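Local structure of neural-cadherin (Drosophila melanogaster, 3UBF) at residues D59-G64 against D134-H139; F11-G16 against V96-D101; P42-E47 against I69-I74. The protein mediates calcium-dependent, homophilic adhesion between cells, its ectodomain being built of tandem cadherin repeats whose junctions are usually stiffened by calcium ions. One frame throughout, in Å; residues are numbered along the deposited sequence.

Overall arrangement
The three contacts run from the inside of one cadherin repeat to its junction with the next. Five of the six segments belong to the first repeat of this fragment, in the order 11-16, 42-47, 59-64, 69-74 and 96-101; only 134-139 comes from the second. Contacts 1 and 2 have centres about 9 Å apart and share a calcium ion, a zinc ion and two waters, so they form one metal-filled linker. Contact 3 lies about 17 Å from contact 2 and 21 Å from contact 1, centre to centre, in the hydrophobic core. Neighbouring strands 68-76 and 88-97 link contacts 2 and 3, which are thus parts of the sandwich that supplies the first repeat's share of the ligands.

Contact 1: D59-G64 against D134-H139; sequences DYEELG and DPDTDH. With ZN (zinc ion), chain B; ZN (zinc ion), chain G; ZN (zinc ion), chain H; CA (calcium ion), chain T.
Glu-61 OE2 reaches the edge of the His-139 imidazole, in the plane of the ring and 3.0 Å from NE2, while Asp-136 CB sits over the centre of one face. The Glu-61 carboxylate is turned 69° from that ring. Glu-61 bends at chi2 (72°), which turns CD toward the ions. OE2 binds zinc at 1.9 Å, beside Asp-136 OD2; OE1 binds calcium. Asp-59 and Asp-138 meet tip to tip, their carboxylates only 17° apart. Asp-59 OD1 and Asp-138 OD2 are both acceptors, 3.1 Å apart, and the nearby cations probably offset their repulsion. A second zinc ion joins Asp-59 OD2 to Asp-138 OD2, and the latter oxygen also binds the calcium ion at 2.8 Å. Two successive Asx turns shape 134-139; in the second, Asp-138 N donates to Asp-136 OD1 at 3.0 Å. Glu-13 also binds the calcium ion, and Asp-59 OD1 lies close to it; Asp-98 adds to the Glu-61 zinc site, and Asp-185 joins Asp-134 and His-139 on a third zinc ion. In this metal-bound linker between cadherin repeats, 59-64 lies in the loop between strands 51-54 and 68-76 of one, and 134-139 in that between 126-133 and 141-149 of the next.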
loop_
_atom_site.group_PDB
_atom_site.type_symbol
_atom_site.label_atom_id
_atom_site.label_comp_id
_atom_site.label_asym_id
_atom_site.label_seq_id
_atom_site.Cartn_x
_atom_site.Cartn_y
_atom_site.Cartn_z
ATOM N N ASP A 59 -21.234 -3.368 -10.048
ATOM C CA ASP A 59 -20.024 -4.027 -9.598
ATOM C C ASP A 59 -19.125 -4.226 -10.814
ATOM O O ASP A 59 -19.343 -5.103 -11.646
ATOM C CB ASP A 59 -20.379 -5.339 -8.920
ATOM C CG ASP A 59 -19.189 -6.025 -8.303
ATOM O OD1 ASP A 59 -18.047 -5.515 -8.420
ATOM O OD2 ASP A 59 -19.402 -7.093 -7.691
ATOM N N TYR A 60 -18.131 -3.351 -10.912
ATOM C CA TYR A 60 -17.193 -3.285 -12.029
ATOM C C TYR A 60 -16.540 -4.631 -12.343
ATOM O O TYR A 60 -16.399 -5.005 -13.509
ATOM C CB TYR A 60 -16.134 -2.237 -11.694
ATOM C CG TYR A 60 -15.022 -2.095 -12.696
ATOM C CD1 TYR A 60 -15.113 -1.177 -13.739
ATOM C CD2 TYR A 60 -13.851 -2.849 -12.575
ATOM C CE1 TYR A 60 -14.085 -1.022 -14.640
ATOM C CE2 TYR A 60 -12.821 -2.705 -13.475
ATOM C CZ TYR A 60 -12.942 -1.786 -14.509
ATOM O OH TYR A 60 -11.918 -1.651 -15.419
ATOM N N GLU A 61 -16.139 -5.342 -11.293
ATOM C CA GLU A 61 -15.492 -6.646 -11.412
ATOM C C GLU A 61 -16.416 -7.665 -12.062
ATOM O O GLU A 61 -15.949 -8.583 -12.737
ATOM C CB GLU A 61 -15.038 -7.154 -10.036
ATOM C CG GLU A 61 -13.818 -6.439 -9.450
ATOM C CD GLU A 61 -14.097 -5.015 -8.972
ATOM O OE1 GLU A 61 -15.248 -4.528 -9.044
ATOM O OE2 GLU A 61 -13.153 -4.365 -8.509
ATOM N N GLU A 62 -17.723 -7.491 -11.858
ATOM C CA GLU A 62 -18.726 -8.400 -12.411
ATOM C C GLU A 62 -19.115 -8.112 -13.872
ATOM O O GLU A 62 -19.790 -8.933 -14.505
ATOM C CB GLU A 62 -19.960 -8.478 -11.499
ATOM C CG GLU A 62 -19.753 -9.441 -10.326
ATOM C CD GLU A 62 -20.898 -9.456 -9.312
ATOM O OE1 GLU A 62 -22.079 -9.238 -9.692
ATOM O OE2 GLU A 62 -20.604 -9.712 -8.120
ATOM N N LEU A 63 -18.684 -6.962 -14.399
ATOM C CA LEU A 63 -18.912 -6.606 -15.804
ATOM C C LEU A 63 -17.969 -7.386 -16.718
ATOM O O LEU A 63 -16.892 -7.836 -16.282
ATOM C CB LEU A 63 -18.706 -5.104 -16.028
ATOM C CG LEU A 63 -19.507 -4.121 -15.167
ATOM C CD1 LEU A 63 -19.151 -2.703 -15.508
ATOM C CD2 LEU A 63 -20.990 -4.340 -15.342
ATOM N N GLY A 64 -18.363 -7.535 -17.985
ATOM C CA GLY A 64 -17.499 -8.170 -18.989
ATOM C C GLY A 64 -16.200 -7.392 -19.138
ATOM O O GLY A 64 -16.083 -6.284 -18.604
ATOM N N ASP A 134 -4.285 -4.284 -1.627
ATOM C CA ASP A 134 -4.953 -3.663 -2.762
ATOM C C ASP A 134 -5.963 -2.701 -2.165
ATOM O O ASP A 134 -6.837 -3.121 -1.409
ATOM C CB ASP A 134 -5.642 -4.710 -3.650
ATOM C CG ASP A 134 -6.062 -4.157 -5.010
ATOM O OD1 ASP A 134 -6.704 -3.090 -5.078
ATOM O OD2 ASP A 134 -5.766 -4.808 -6.035
ATOM N N PRO A 135 -5.827 -1.395 -2.475
ATOM C CA PRO A 135 -6.815 -0.422 -1.979
ATOM C C PRO A 135 -8.223 -0.770 -2.439
ATOM O O PRO A 135 -9.194 -0.338 -1.808
ATOM C CB PRO A 135 -6.347 0.924 -2.567
ATOM C CG PRO A 135 -5.335 0.587 -3.614
ATOM C CD PRO A 135 -4.718 -0.733 -3.191
ATOM N N ASP A 136 -8.330 -1.545 -3.523
ATOM C CA ASP A 136 -9.616 -2.116 -3.915
ATOM C C ASP A 136 -9.942 -3.402 -3.153
ATOM O O ASP A 136 -9.333 -4.459 -3.345
ATOM C CB ASP A 136 -9.716 -2.332 -5.429
ATOM C CG ASP A 136 -11.158 -2.436 -5.904
ATOM O OD1 ASP A 136 -12.011 -2.943 -5.139
ATOM O OD2 ASP A 136 -11.447 -2.011 -7.039
ATOM N N THR A 137 -10.931 -3.274 -2.286
ATOM C CA THR A 137 -11.434 -4.333 -1.421
ATOM C C THR A 137 -11.956 -5.566 -2.167
ATOM O O THR A 137 -12.043 -6.649 -1.604
ATOM C CB THR A 137 -12.518 -3.703 -0.514
ATOM O OG1 THR A 137 -11.916 -3.372 0.741
ATOM C CG2 THR A 137 -13.753 -4.600 -0.302
ATOM N N ASP A 138 -12.262 -5.385 -3.447
ATOM C CA ASP A 138 -12.926 -6.394 -4.260
ATOM C C ASP A 138 -11.949 -7.174 -5.140
ATOM O O ASP A 138 -12.361 -7.912 -6.032
ATOM C CB ASP A 138 -13.984 -5.705 -5.141
ATOM C CG ASP A 138 -15.218 -6.541 -5.320
ATOM O OD1 ASP A 138 -15.286 -7.622 -4.690
ATOM O OD2 ASP A 138 -16.130 -6.126 -6.084
ATOM N N HIS A 139 -10.658 -6.995 -4.878
ATOM C CA HIS A 139 -9.581 -7.547 -5.699
ATOM C C HIS A 139 -8.857 -8.640 -4.953
ATOM O O HIS A 139 -8.783 -8.611 -3.736
ATOM C CB HIS A 139 -8.573 -6.459 -6.041
ATOM C CG HIS A 139 -9.029 -5.524 -7.111
ATOM N ND1 HIS A 139 -8.152 -4.784 -7.870
ATOM C CD2 HIS A 139 -10.270 -5.206 -7.552
ATOM C CE1 HIS A 139 -8.832 -4.053 -8.733
ATOM N NE2 HIS A 139 -10.118 -4.289 -8.561
HETATM ZN ZN ZN B . -13.150 -2.552 -7.913
HETATM ZN ZN ZN G . -6.253 -4.217 -7.531
HETATM ZN ZN ZN H . -17.823 -7.490 -6.313
HETATM CA CA CA T . -16.152 -3.603 -7.183
HETATM O O HOH W 1 -14.240 -1.982 -6.940
HETATM O O HOH W 2 -18.331 -6.508 -4.511
HETATM O O HOH W 3 -17.128 -8.673 -7.464
HETATM O O HOH W 4 -17.814 -3.072 -5.718
#

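Contact 2: F11-G16 against V96-D101; sequences FTEADG and VKDVND. With ZN (zinc ion), chain B; CA (calcium ion), chain T.
Phe-11 and Val-96 pair in parallel, as do Thr-12 and Lys-97, where the first and last strands of a cadherin repeat, a Greek-key beta sandwich, run together toward the linker. The tight part is backbone. Lys-97 N donates to Phe-11 O at 2.8 Å (162° at the hydrogen), and Glu-13 N returns the bond to Lys-97 O, also at 2.8 Å. Val-96 CG1 packs against the Glu-13 backbone, 3.8 Å from its N. On the looser side, Lys-97 is exposed and touches the facing strand only near its base, CB lying 3.9 Å from Phe-11 O, while the rest of its chain leads away. The Phe-11 ring likewise turns from the contact. At the end of strand 3-12, an ST motif leads into the turn: Asp-15 N donates to Thr-12 OG1, and Thr-12 N in return donates to Asp-15 OD2.

The Glu-13 chain runs extended, with CG anti to the backbone N (chi1 178°), beside Asp-98 and pointing the same way. Glu-13 OE1 and Asp-98 OD1, two acceptors, stand 3.1 Å apart, with the carboxylates 69° from coplanar. Glu-13 OE2 binds calcium and also accepts from Tyr-60 N. Asp-98 grips its zinc ion unevenly, through OD2 at 2.0 Å and OD1 at 2.6 Å.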
loop_
_atom_site.group_PDB
_atom_site.type_symbol
_atom_site.label_atom_id
_atom_site.label_comp_id
_atom_site.label_asym_id
_atom_site.label_seq_id
_atom_site.Cartn_x
_atom_site.Cartn_y
_atom_site.Cartn_z
ATOM N N PHE A 11 -19.674 6.686 -15.939
ATOM C CA PHE A 11 -20.015 6.764 -14.526
ATOM C C PHE A 11 -19.093 5.871 -13.704
ATOM O O PHE A 11 -18.500 4.927 -14.214
ATOM C CB PHE A 11 -21.483 6.395 -14.287
ATOM C CG PHE A 11 -22.439 7.456 -14.719
ATOM C CD1 PHE A 11 -23.163 7.313 -15.898
ATOM C CD2 PHE A 11 -22.580 8.627 -13.976
ATOM C CE1 PHE A 11 -24.030 8.307 -16.325
ATOM C CE2 PHE A 11 -23.455 9.642 -14.398
ATOM C CZ PHE A 11 -24.178 9.479 -15.576
ATOM N N THR A 12 -18.954 6.184 -12.426
ATOM C CA THR A 12 -18.121 5.362 -11.577
ATOM C C THR A 12 -18.947 4.177 -11.111
ATOM O O THR A 12 -20.159 4.167 -11.256
ATOM C CB THR A 12 -17.584 6.141 -10.380
ATOM O OG1 THR A 12 -18.673 6.499 -9.528
ATOM C CG2 THR A 12 -16.844 7.399 -10.846
ATOM N N GLU A 13 -18.280 3.169 -10.576
ATOM C CA GLU A 13 -18.943 2.066 -9.904
ATOM C C GLU A 13 -19.909 2.601 -8.847
ATOM O O GLU A 13 -21.060 2.165 -8.775
ATOM C CB GLU A 13 -17.884 1.155 -9.283
ATOM C CG GLU A 13 -18.421 -0.004 -8.505
ATOM C CD GLU A 13 -17.333 -0.963 -8.086
ATOM O OE1 GLU A 13 -16.381 -0.571 -7.361
ATOM O OE2 GLU A 13 -17.447 -2.138 -8.481
ATOM N N ALA A 14 -19.446 3.571 -8.061
ATOM C CA ALA A 14 -20.212 4.138 -6.960
ATOM C C ALA A 14 -21.464 4.891 -7.404
ATOM O O ALA A 14 -22.469 4.874 -6.693
ATOM C CB ALA A 14 -19.335 5.039 -6.118
ATOM N N ASP A 15 -21.422 5.557 -8.557
ATOM C CA ASP A 15 -22.629 6.212 -9.079
ATOM C C ASP A 15 -23.798 5.229 -9.191
ATOM O O ASP A 15 -24.955 5.646 -9.248
ATOM C CB ASP A 15 -22.395 6.849 -10.458
ATOM C CG ASP A 15 -21.368 7.960 -10.433
ATOM O OD1 ASP A 15 -21.267 8.688 -9.423
ATOM O OD2 ASP A 15 -20.653 8.107 -11.444
ATOM N N GLY A 16 -23.499 3.936 -9.240
ATOM C CA GLY A 16 -24.545 2.924 -9.330
ATOM C C GLY A 16 -24.670 2.029 -8.110
ATOM O O GLY A 16 -24.936 0.841 -8.257
ATOM N N VAL A 96 -18.073 2.204 -17.242
ATOM C CA VAL A 96 -18.011 2.208 -15.772
ATOM C C VAL A 96 -16.562 2.273 -15.298
ATOM O O VAL A 96 -15.711 1.479 -15.706
ATOM C CB VAL A 96 -18.705 0.963 -15.158
ATOM C CG1 VAL A 96 -18.592 0.942 -13.618
ATOM C CG2 VAL A 96 -20.166 0.892 -15.592
ATOM N N LYS A 97 -16.291 3.245 -14.441
ATOM C CA LYS A 97 -14.966 3.440 -13.883
ATOM C C LYS A 97 -14.904 2.892 -12.462
ATOM O O LYS A 97 -15.719 3.248 -11.608
ATOM C CB LYS A 97 -14.580 4.923 -13.925
ATOM C CG LYS A 97 -13.458 5.286 -14.915
ATOM C CD LYS A 97 -13.639 4.693 -16.324
ATOM C CE LYS A 97 -12.468 5.066 -17.259
ATOM N NZ LYS A 97 -11.094 4.705 -16.737
ATOM N N ASP A 98 -13.951 1.997 -12.231
ATOM C CA ASP A 98 -13.683 1.475 -10.903
ATOM C C ASP A 98 -12.702 2.431 -10.230
ATOM O O ASP A 98 -11.489 2.352 -10.463
ATOM C CB ASP A 98 -13.081 0.075 -11.027
ATOM C CG ASP A 98 -13.109 -0.692 -9.734
ATOM O OD1 ASP A 98 -13.616 -0.156 -8.727
ATOM O OD2 ASP A 98 -12.614 -1.842 -9.721
ATOM N N VAL A 99 -13.210 3.356 -9.419
ATOM C CA VAL A 99 -12.347 4.429 -8.876
ATOM C C VAL A 99 -11.508 3.968 -7.667
ATOM O O VAL A 99 -10.629 4.699 -7.195
ATOM C CB VAL A 99 -13.132 5.758 -8.594
ATOM N N ASN A 100 -11.777 2.747 -7.203
ATOM C CA ASN A 100 -11.029 2.105 -6.136
ATOM C C ASN A 100 -9.805 1.364 -6.712
ATOM O O ASN A 100 -8.897 0.941 -5.977
ATOM C CB ASN A 100 -11.926 1.092 -5.405
ATOM C CG ASN A 100 -13.370 1.596 -5.174
ATOM O OD1 ASN A 100 -13.929 2.379 -5.961
ATOM N ND2 ASN A 100 -13.982 1.117 -4.092
ATOM N N ASP A 101 -9.793 1.226 -8.037
ATOM C CA ASP A 101 -8.838 0.386 -8.751
ATOM C C ASP A 101 -7.459 1.053 -8.860
ATOM O O ASP A 101 -7.115 1.612 -9.901
ATOM C CB ASP A 101 -9.401 0.067 -10.149
ATOM C CG ASP A 101 -8.727 -1.134 -10.814
ATOM O OD1 ASP A 101 -7.711 -1.632 -10.284
ATOM O OD2 ASP A 101 -9.216 -1.583 -11.880
HETATM ZN ZN ZN B . -13.150 -2.552 -7.913
HETATM CA CA CA T . -16.152 -3.603 -7.183
HETATM O O HOH W 1 -14.240 -1.982 -6.940
HETATM O O HOH W 4 -17.814 -3.072 -5.718
#

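Contact 3: P42-E47 against I69-I74; sequences PWVTVE and IDFWVI
Val-44 CG2 rests on one face of the Phe-71 ring, a CH-pi contact 3.8 Å from the centroid and 18° off the ring normal, displaced slightly toward the rim. The same methyl meets Ile-69 CG2 at 3.7 Å, so one branch of Val-44 touches both residues. At one end of the row, Ile-69 CD1 packs against Trp-43 CB at 3.6 Å, the two side chains crossing at about a right angle. At the other end, Val-46 CG2 approaches Phe-71 CE2 at 3.7 Å and continues to Val-73 CG1 at 4.1 Å. An alanine in place of Ile-69 would remove the branches that meet Trp-43 and Val-44, and would probably open a gap beside Trp-43 CB and the Val-44 methyls.

Val-52 and Ile-37 also pack against the Phe-71 side chain. Val-52 touches Val-44 and Val-46 as well, so strand 51-54, next to 44-46 in its sheet, extends the row. Trp-43 is steadied from several directions: its carbonyl accepts from Trp-58 NE1, Leu-63 packs on its indole, and Lys-56 makes a cation-pi contact with it. The facing strand, 68-76, is held by backbone bonds from Ile-69 to Ile-94 and from Phe-71 to Val-92.

Strand 44-46 and the 69-74 part of strand 68-76 run within 11° of parallel, with axes 9.4 Å apart at closest approach, and belong to different sheets. Such aliphatic and aromatic residues, facing each other across the sheets, form part of the hydrophobic core of the two-sheet, Greek-key cadherin repeat.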
loop_
_atom_site.group_PDB
_atom_site.type_symbol
_atom_site.label_atom_id
_atom_site.label_comp_id
_atom_site.label_asym_id
_atom_site.label_seq_id
_atom_site.Cartn_x
_atom_site.Cartn_y
_atom_site.Cartn_z
ATOM N N PRO A 42 -28.801 -6.736 -16.442
ATOM C CA PRO A 42 -28.763 -6.978 -15.005
ATOM C C PRO A 42 -28.523 -5.692 -14.218
ATOM O O PRO A 42 -28.913 -5.585 -13.056
ATOM C CB PRO A 42 -27.584 -7.951 -14.834
ATOM C CG PRO A 42 -27.278 -8.463 -16.202
ATOM C CD PRO A 42 -27.651 -7.350 -17.127
ATOM N N TRP A 43 -27.930 -4.711 -14.877
ATOM C CA TRP A 43 -27.428 -3.536 -14.188
ATOM C C TRP A 43 -28.346 -2.326 -14.268
ATOM O O TRP A 43 -28.267 -1.439 -13.419
ATOM C CB TRP A 43 -26.020 -3.196 -14.698
ATOM C CG TRP A 43 -25.091 -4.381 -14.637
ATOM C CD1 TRP A 43 -24.632 -5.119 -15.687
ATOM C CD2 TRP A 43 -24.554 -4.987 -13.452
ATOM N NE1 TRP A 43 -23.829 -6.139 -15.234
ATOM C CE2 TRP A 43 -23.762 -6.080 -13.867
ATOM C CE3 TRP A 43 -24.656 -4.703 -12.082
ATOM C CZ2 TRP A 43 -23.073 -6.889 -12.963
ATOM C CZ3 TRP A 43 -23.967 -5.511 -11.178
ATOM C CH2 TRP A 43 -23.187 -6.590 -11.625
ATOM N N VAL A 44 -29.209 -2.285 -15.276
ATOM C CA VAL A 44 -30.037 -1.108 -15.497
ATOM C C VAL A 44 -31.434 -1.475 -15.949
ATOM O O VAL A 44 -31.609 -2.428 -16.708
ATOM C CB VAL A 44 -29.419 -0.116 -16.549
ATOM C CG1 VAL A 44 -28.167 0.581 -16.011
ATOM C CG2 VAL A 44 -29.128 -0.813 -17.870
ATOM N N THR A 45 -32.425 -0.733 -15.454
ATOM C CA THR A 45 -33.758 -0.698 -16.058
ATOM C C THR A 45 -33.880 0.646 -16.743
ATOM O O THR A 45 -33.166 1.593 -16.399
ATOM C CB THR A 45 -34.906 -0.812 -15.026
ATOM O OG1 THR A 45 -34.790 0.233 -14.054
ATOM C CG2 THR A 45 -34.888 -2.152 -14.326
ATOM N N VAL A 46 -34.777 0.730 -17.720
ATOM C CA VAL A 46 -35.050 1.994 -18.401
ATOM C C VAL A 46 -36.500 2.344 -18.182
ATOM O O VAL A 46 -37.379 1.544 -18.483
ATOM C CB VAL A 46 -34.738 1.912 -19.902
ATOM C CG1 VAL A 46 -35.327 3.098 -20.630
ATOM C CG2 VAL A 46 -33.238 1.863 -20.119
ATOM N N GLU A 47 -36.748 3.529 -17.634
ATOM C CA GLU A 47 -38.117 3.989 -17.418
ATOM C C GLU A 47 -38.762 4.400 -18.731
ATOM O O GLU A 47 -38.083 4.611 -19.732
ATOM C CB GLU A 47 -38.164 5.156 -16.426
ATOM C CG GLU A 47 -37.780 4.802 -14.992
ATOM C CD GLU A 47 -38.826 3.965 -14.264
ATOM O OE1 GLU A 47 -38.500 2.806 -13.916
ATOM O OE2 GLU A 47 -39.968 4.454 -14.033
ATOM N N ILE A 69 -21.837 -1.050 -19.221
ATOM C CA ILE A 69 -23.211 -1.472 -19.201
ATOM C C ILE A 69 -23.694 -1.115 -20.590
ATOM O O ILE A 69 -23.823 0.063 -20.943
ATOM C CB ILE A 69 -23.999 -0.830 -18.063
ATOM C CG1 ILE A 69 -23.476 -1.383 -16.729
ATOM C CG2 ILE A 69 -25.472 -1.166 -18.193
ATOM C CD1 ILE A 69 -23.720 -0.518 -15.543
ATOM N N ASP A 70 -23.886 -2.157 -21.395
ATOM C CA ASP A 70 -24.131 -2.013 -22.822
ATOM C C ASP A 70 -25.512 -2.569 -23.136
ATOM O O ASP A 70 -25.768 -3.760 -22.974
ATOM C CB ASP A 70 -23.034 -2.736 -23.630
ATOM C CG ASP A 70 -22.925 -2.236 -25.079
ATOM O OD1 ASP A 70 -23.812 -1.474 -25.528
ATOM O OD2 ASP A 70 -21.946 -2.614 -25.776
ATOM N N PHE A 71 -26.405 -1.696 -23.581
ATOM C CA PHE A 71 -27.784 -2.091 -23.838
ATOM C C PHE A 71 -28.399 -1.232 -24.924
ATOM O O PHE A 71 -27.860 -0.192 -25.288
ATOM C CB PHE A 71 -28.626 -2.010 -22.555
ATOM C CG PHE A 71 -28.686 -0.638 -21.954
ATOM C CD1 PHE A 71 -27.622 -0.140 -21.217
ATOM C CD2 PHE A 71 -29.808 0.164 -22.135
ATOM C CE1 PHE A 71 -27.679 1.145 -20.657
ATOM C CE2 PHE A 71 -29.874 1.450 -21.579
ATOM C CZ PHE A 71 -28.808 1.938 -20.833
ATOM N N TRP A 72 -29.541 -1.684 -25.425
ATOM C CA TRP A 72 -30.277 -0.978 -26.453
ATOM C C TRP A 72 -31.608 -0.481 -25.894
ATOM O O TRP A 72 -32.155 -1.056 -24.956
ATOM C CB TRP A 72 -30.522 -1.904 -27.647
ATOM C CG TRP A 72 -29.321 -2.151 -28.517
ATOM C CD1 TRP A 72 -28.310 -3.025 -28.282
ATOM C CD2 TRP A 72 -29.029 -1.526 -29.773
ATOM N NE1 TRP A 72 -27.393 -2.981 -29.308
ATOM C CE2 TRP A 72 -27.813 -2.069 -30.237
ATOM C CE3 TRP A 72 -29.678 -0.554 -30.552
ATOM C CZ2 TRP A 72 -27.226 -1.675 -31.447
ATOM C CZ3 TRP A 72 -29.088 -0.161 -31.760
ATOM C CH2 TRP A 72 -27.878 -0.724 -32.191
ATOM N N VAL A 73 -32.116 0.596 -26.469
ATOM C CA VAL A 73 -33.439 1.080 -26.118
ATOM C C VAL A 73 -34.317 1.176 -27.365
ATOM O O VAL A 73 -33.823 1.341 -28.479
ATOM C CB VAL A 73 -33.381 2.436 -25.376
ATOM C CG1 VAL A 73 -32.478 2.328 -24.146
ATOM C CG2 VAL A 73 -32.900 3.545 -26.303
ATOM N N ILE A 74 -35.618 1.025 -27.160
ATOM C CA ILE A 74 -36.614 1.218 -28.200
ATOM C C ILE A 74 -37.354 2.504 -27.861
ATOM O O ILE A 74 -37.798 2.693 -26.723
ATOM C CB ILE A 74 -37.567 -0.009 -28.304
ATOM C CG1 ILE A 74 -37.001 -1.062 -29.261
ATOM C CG2 ILE A 74 -38.975 0.395 -28.759
ATOM C CD1 ILE A 74 -35.707 -1.706 -28.804
#